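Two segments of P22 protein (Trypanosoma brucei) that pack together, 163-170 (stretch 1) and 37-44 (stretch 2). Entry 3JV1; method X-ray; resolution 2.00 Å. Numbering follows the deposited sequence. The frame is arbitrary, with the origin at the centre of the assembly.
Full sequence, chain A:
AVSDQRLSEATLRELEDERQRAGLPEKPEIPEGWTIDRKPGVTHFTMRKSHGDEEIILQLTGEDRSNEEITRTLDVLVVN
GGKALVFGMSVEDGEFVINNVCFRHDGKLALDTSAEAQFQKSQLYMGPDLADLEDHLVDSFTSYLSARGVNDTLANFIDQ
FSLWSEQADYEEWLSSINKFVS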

# COMPACT_ATOMS: atom_id res chain seq x y z
N LEU A 163 -10.11 15.16 -16.70
CA LEU A 163 -10.42 16.52 -16.27
C LEU A 163 -11.92 16.74 -16.26
O LEU A 163 -12.47 17.31 -15.31
CB LEU A 163 -9.78 17.54 -17.20
CG LEU A 163 -8.27 17.76 -17.08
CD1 LEU A 163 -7.84 18.77 -18.12
CD2 LEU A 163 -7.92 18.24 -15.67
N TRP A 164 -12.58 16.29 -17.31
CA TRP A 164 -14.01 16.45 -17.41
C TRP A 164 -14.75 15.68 -16.32
O TRP A 164 -15.68 16.21 -15.71
CB TRP A 164 -14.49 15.98 -18.78
CG TRP A 164 -15.97 15.92 -18.89
CD1 TRP A 164 -16.81 16.94 -19.20
CD2 TRP A 164 -16.78 14.78 -18.64
NE1 TRP A 164 -18.11 16.51 -19.15
CE2 TRP A 164 -18.13 15.18 -18.81
CE3 TRP A 164 -16.51 13.45 -18.29
CZ2 TRP A 164 -19.20 14.30 -18.64
CZ3 TRP A 164 -17.58 12.58 -18.11
CH2 TRP A 164 -18.91 13.01 -18.29
N SER A 165 -14.35 14.44 -16.05
CA SER A 165 -15.03 13.66 -15.02
C SER A 165 -14.69 14.17 -13.62
O SER A 165 -15.50 14.07 -12.71
CB SER A 165 -14.70 12.17 -15.16
OG SER A 165 -13.33 11.91 -14.96
N GLU A 166 -13.49 14.70 -13.45
CA GLU A 166 -13.10 15.24 -12.15
C GLU A 166 -14.03 16.40 -11.84
O GLU A 166 -14.52 16.54 -10.72
CB GLU A 166 -11.65 15.73 -12.18
CG GLU A 166 -11.23 16.42 -10.90
CD GLU A 166 -9.78 16.89 -10.93
OE1 GLU A 166 -9.37 17.54 -11.92
OE2 GLU A 166 -9.06 16.62 -9.95
N GLN A 167 -14.28 17.23 -12.85
CA GLN A 167 -15.14 18.40 -12.73
C GLN A 167 -16.56 17.96 -12.40
O GLN A 167 -17.22 18.56 -11.55
CB GLN A 167 -15.11 19.18 -14.05
CG GLN A 167 -16.07 20.36 -14.13
CD GLN A 167 -15.84 21.36 -13.02
OE1 GLN A 167 -14.71 21.74 -12.74
NE2 GLN A 167 -16.93 21.79 -12.39
N ALA A 168 -17.02 16.91 -13.06
CA ALA A 168 -18.36 16.39 -12.82
C ALA A 168 -18.43 15.79 -11.41
O ALA A 168 -19.41 15.97 -10.70
CB ALA A 168 -18.70 15.33 -13.86
N ASP A 169 -17.38 15.07 -11.01
CA ASP A 169 -17.35 14.46 -9.69
C ASP A 169 -17.36 15.52 -8.60
O ASP A 169 -17.97 15.35 -7.55
CB ASP A 169 -16.12 13.56 -9.51
CG ASP A 169 -16.23 12.25 -10.27
OD1 ASP A 169 -17.34 11.89 -10.70
OD2 ASP A 169 -15.19 11.57 -10.41
N TYR A 170 -16.67 16.63 -8.87
CA TYR A 170 -16.60 17.73 -7.92
C TYR A 170 -17.96 18.34 -7.68
O TYR A 170 -18.32 18.63 -6.54
CB TYR A 170 -15.65 18.82 -8.42
CG TYR A 170 -15.62 20.01 -7.50
CD1 TYR A 170 -15.30 19.86 -6.15
CD2 TYR A 170 -15.92 21.30 -7.97
CE1 TYR A 170 -15.27 20.95 -5.29
CE2 TYR A 170 -15.89 22.40 -7.11
CZ TYR A 170 -15.57 22.21 -5.77
OH TYR A 170 -15.54 23.28 -4.91
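Stretch 2 (37-44) DRKPGVTH

Asp169, on the helix of stretch 1, is the polar centre of the contact, and its OD1 serves two partners from stretch 2. The backbone N of Gly41 donates a hydrogen bond to Asp169 OD1 (2.8 Å, N-H...O angle 166°, close to linear), and Arg38 NH2 forms a salt bridge with the same Asp169 OD1 at 3.2 Å. The CA-to-CB bond of Asp169 (chi1 m) points sideways to stretch 2, but the carboxylate comes nearer and reaches both. A water ties the arrangement together: it accepts from Arg38 NE (2.7 Å) and lies 2.7 Å from Val42 O and 2.9 Å from Asp169 OD2, both in position to accept from it.

Stretch 2 has no regular helix or strand where it meets the helix. It is extended through Arg38 and Lys39, then reverses in a type II beta turn from Lys39 to Val42, closed by Val42 N to Lys39 O at 2.9 Å. Gly41 occupies the turn position with positive phi (phi/psi 88/-9), where a CB would be jammed against the carbonyl O of Pro40. The turn brings the two backbones closest at Asp169 and Gly41, whose CA atoms are 5.4 Å apart.

From there Arg38 reaches back along the helix by a little more than one turn. Its CA-to-CB bond points toward stretch 1, and the guanidinium packs against Ala168, Ser165 and Trp164, which lie within about a turn of one another: Arg38 NH2 is 3.9 Å from Ala168 CB and 3.5 Å from Ser165 CB, while Trp164 CZ3 lies over one face of the guanidinium, 3.9 Å from Arg38 NH1. Beyond the turn the contact thins, with Thr43 N 4.4 Å from Asp169 OD2. The CA-to-CB bonds of Lys39 and Gln167 point away from the other stretch, and neither residue is in contact. The two stretches together bury 249 Å², a small interface in which Arg38 and Asp169 contribute most.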

# COMPACT_ATOMS: atom_id res chain seq x y z
N ASP A 37 -15.72 2.24 -19.09
CA ASP A 37 -16.40 1.87 -17.87
C ASP A 37 -16.12 2.95 -16.84
O ASP A 37 -15.13 2.88 -16.11
CB ASP A 37 -15.88 0.50 -17.42
CG ASP A 37 -16.36 0.10 -16.04
OD1 ASP A 37 -17.57 0.21 -15.77
OD2 ASP A 37 -15.51 -0.33 -15.23
N ARG A 38 -16.98 3.96 -16.82
CA ARG A 38 -16.86 5.09 -15.90
C ARG A 38 -18.21 5.45 -15.29
O ARG A 38 -19.20 5.62 -16.00
CB ARG A 38 -16.28 6.31 -16.63
CG ARG A 38 -16.09 7.57 -15.76
CD ARG A 38 -17.32 8.46 -15.77
NE ARG A 38 -17.18 9.59 -14.86
CZ ARG A 38 -18.12 10.52 -14.67
NH1 ARG A 38 -19.26 10.46 -15.34
NH2 ARG A 38 -17.91 11.52 -13.81
N LYS A 39 -18.24 5.55 -13.97
CA LYS A 39 -19.46 5.90 -13.25
C LYS A 39 -19.19 7.13 -12.40
O LYS A 39 -18.09 7.32 -11.89
CB LYS A 39 -19.91 4.75 -12.35
CG LYS A 39 -20.48 3.55 -13.09
CD LYS A 39 -19.56 2.35 -13.01
CE LYS A 39 -19.42 1.87 -11.57
NZ LYS A 39 -18.67 0.58 -11.50
N PRO A 40 -20.20 8.00 -12.23
CA PRO A 40 -20.05 9.21 -11.42
C PRO A 40 -19.48 8.84 -10.05
O PRO A 40 -19.93 7.87 -9.44
CB PRO A 40 -21.47 9.74 -11.32
CG PRO A 40 -22.08 9.31 -12.63
CD PRO A 40 -21.57 7.90 -12.78
N GLY A 41 -18.50 9.60 -9.57
CA GLY A 41 -17.93 9.31 -8.27
C GLY A 41 -16.78 8.31 -8.27
O GLY A 41 -16.13 8.11 -7.24
N VAL A 42 -16.55 7.67 -9.41
CA VAL A 42 -15.48 6.70 -9.55
C VAL A 42 -14.40 7.34 -10.42
O VAL A 42 -14.61 7.57 -11.60
CB VAL A 42 -15.97 5.40 -10.22
CG1 VAL A 42 -14.83 4.42 -10.36
CG2 VAL A 42 -17.08 4.78 -9.39
N THR A 43 -13.25 7.63 -9.82
CA THR A 43 -12.16 8.27 -10.54
C THR A 43 -11.30 7.31 -11.37
O THR A 43 -10.87 7.65 -12.48
CB THR A 43 -11.28 9.10 -9.55
OG1 THR A 43 -10.17 9.68 -10.25
CG2 THR A 43 -10.77 8.22 -8.44
N HIS A 44 -11.06 6.10 -10.87
CA HIS A 44 -10.25 5.13 -11.61
C HIS A 44 -11.08 4.25 -12.55
O HIS A 44 -11.41 3.12 -12.22
CB HIS A 44 -9.46 4.26 -10.63
CG HIS A 44 -8.44 5.03 -9.85
ND1 HIS A 44 -7.75 4.48 -8.79
CD2 HIS A 44 -8.00 6.30 -9.97
CE1 HIS A 44 -6.92 5.38 -8.30
NE2 HIS A 44 -7.05 6.50 -8.99
O HOH W 1 -16.01 9.72 -12.42